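Long-range contact in Serine/threonine-protein acetyltransferase HopZ1a (Pseudomonas syringae pv. syringae, PDB 5KLP), which transfers acetyl groups from acetyl-CoA to serine and threonine residues of host proteins such as tubulin, using inositol hexakisphosphate as cofactor, and impairs the microtubule network and immunity: residues A[144-149]-A[228-233]. The protein carries 10 engineered substitutions. Sequence-based numbering, arbitrary orientation.
Sequences PAVIVG and RTTLGA
Thr-230 OG1 is gripped by two hydrogen bonds: it accepts from Val-148 N at 3.2 Å, with an N-H...O angle of 152°, and it pairs with Glu-179 OE1 at the end of strand 175-179. The same carboxylate oxygen also accepts from Ile-147 N, so Glu-179 ties the loop 144-149 and the first turn of helix 230-238 to one point. With chi1 at 62°, OG1 sits in the crowded position between the backbone N and carbonyl carbon of its own residue and faces the loop. The other branch, CG2, lies anti to the carbonyl carbon and meets Val-146 CG1 at 3.6 Å, the two side chains crossing at about a right angle. Val-148 slides past Thr-230 in the opposite direction; its CG2, beside its own backbone N, rests 3.5 Å from Thr-230 O. The contact belongs to the cysteine-protease-like core of the YopJ acetyltransferases, whose catalytic residues follow one another as His-123, Glu-143, Cys-189; here the loop leaves strand 138-143 just beyond Glu-143 and leads to helix 153-167. Glu-143 OE1 accepts from Ala-145 N, so the loop that packs on helix 230-238 also holds this active-site carboxylate. Deeper in, the Ile-147 side chain crosses Leu-231 obliquely, with CG2 4.1 Å and CD1 4.2 Å from Leu-231 CB. Ala-249 of strand 248-251 touches both residues, and Ile-177 of strand 175-179 packs against Ile-147. The helix start is fixed by Thr-229, the N-cap: its OG1 accepts from Gly-232 N at 3.0 Å and also bonds to Arg-226 O, while the backbone bond from Ala-233 N to Thr-229 O (2.9 Å) closes the first helical turn.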
loop_
_atom_site.group_PDB
_atom_site.type_symbol
_atom_site.label_atom_id
_atom_site.label_comp_id
_atom_site.label_asym_id
_atom_site.label_seq_id
_atom_site.Cartn_x
_atom_site.Cartn_y
_atom_site.Cartn_z
ATOM N N PRO A 144 1.396 -3.339 3.402
ATOM C CA PRO A 144 0.293 -4.121 2.828
ATOM C C PRO A 144 0.358 -5.608 3.157
ATOM O O PRO A 144 -0.654 -6.303 3.043
ATOM C CB PRO A 144 0.461 -3.905 1.316
ATOM C CG PRO A 144 1.287 -2.687 1.192
ATOM C CD PRO A 144 2.236 -2.738 2.354
ATOM N N ALA A 145 1.531 -6.111 3.515
ATOM C CA ALA A 145 1.634 -7.531 3.874
ATOM C C ALA A 145 1.800 -7.655 5.390
ATOM O O ALA A 145 0.872 -7.328 6.136
ATOM C CB ALA A 145 2.781 -8.213 3.121
ATOM N N VAL A 146 2.974 -8.078 5.859
ATOM C CA VAL A 146 3.189 -8.225 7.299
ATOM C C VAL A 146 4.477 -7.538 7.730
ATOM O O VAL A 146 5.433 -7.441 6.953
ATOM C CB VAL A 146 3.239 -9.707 7.724
ATOM C CG1 VAL A 146 1.875 -10.359 7.539
ATOM C CG2 VAL A 146 4.319 -10.472 6.942
ATOM N N ILE A 147 4.496 -7.047 8.964
ATOM C CA ILE A 147 5.669 -6.360 9.484
ATOM C C ILE A 147 6.845 -7.313 9.680
ATOM O O ILE A 147 7.987 -6.997 9.329
ATOM C CB ILE A 147 5.356 -5.648 10.819
ATOM C CG1 ILE A 147 4.458 -4.434 10.557
ATOM C CG2 ILE A 147 6.647 -5.210 11.508
ATOM C CD1 ILE A 147 3.916 -3.773 11.833
ATOM N N VAL A 148 6.565 -8.494 10.214
ATOM C CA VAL A 148 7.647 -9.360 10.668
ATOM C C VAL A 148 8.224 -10.229 9.562
ATOM O O VAL A 148 9.426 -10.172 9.298
ATOM C CB VAL A 148 7.181 -10.247 11.836
ATOM C CG1 VAL A 148 8.209 -11.326 12.130
ATOM C CG2 VAL A 148 6.912 -9.370 13.067
ATOM N N GLY A 149 7.376 -11.022 8.911
ATOM C CA GLY A 149 7.818 -11.877 7.825
ATOM C C GLY A 149 8.186 -13.268 8.293
ATOM O O GLY A 149 8.738 -13.443 9.377
ATOM N N ARG A 228 -2.563 -7.446 17.678
ATOM C CA ARG A 228 -3.222 -8.194 16.611
ATOM C C ARG A 228 -2.342 -8.338 15.358
ATOM O O ARG A 228 -2.700 -9.033 14.415
ATOM C CB ARG A 228 -4.544 -7.506 16.228
ATOM C CG ARG A 228 -5.598 -7.521 17.328
ATOM C CD ARG A 228 -6.725 -6.524 17.033
ATOM N NE ARG A 228 -7.619 -6.373 18.177
ATOM C CZ ARG A 228 -8.244 -5.249 18.514
ATOM N NH1 ARG A 228 -8.087 -4.148 17.791
ATOM N NH2 ARG A 228 -9.037 -5.227 19.579
ATOM N N THR A 229 -1.196 -7.675 15.361
ATOM C CA THR A 229 -0.278 -7.703 14.221
ATOM C C THR A 229 0.771 -8.777 14.434
ATOM O O THR A 229 0.955 -9.268 15.553
ATOM C CB THR A 229 0.437 -6.349 14.020
ATOM O OG1 THR A 229 1.287 -6.096 15.143
ATOM C CG2 THR A 229 -0.576 -5.201 13.886
ATOM N N THR A 230 1.470 -9.134 13.361
ATOM C CA THR A 230 2.553 -10.100 13.460
ATOM C C THR A 230 3.635 -9.596 14.402
ATOM O O THR A 230 4.280 -10.382 15.088
ATOM C CB THR A 230 3.175 -10.395 12.080
ATOM O OG1 THR A 230 3.739 -9.190 11.545
ATOM C CG2 THR A 230 2.105 -10.947 11.126
ATOM N N LEU A 231 3.826 -8.284 14.437
ATOM C CA LEU A 231 4.766 -7.672 15.370
ATOM C C LEU A 231 4.304 -7.908 16.809
ATOM O O LEU A 231 5.092 -8.298 17.683
ATOM C CB LEU A 231 4.913 -6.172 15.083
ATOM C CG LEU A 231 5.769 -5.440 16.126
ATOM C CD1 LEU A 231 7.206 -5.925 16.092
ATOM C CD2 LEU A 231 5.711 -3.936 15.929
ATOM N N GLY A 232 3.020 -7.678 17.045
ATOM C CA GLY A 232 2.445 -7.865 18.365
ATOM C C GLY A 232 2.566 -9.291 18.855
ATOM O O GLY A 232 2.857 -9.529 20.037
ATOM N N ALA A 233 2.336 -10.241 17.951
ATOM C CA ALA A 233 2.471 -11.654 18.277
ATOM C C ALA A 233 3.893 -11.949 18.715
ATOM O O ALA A 233 4.119 -12.619 19.721
ATOM C CB ALA A 233 2.104 -12.515 17.084
#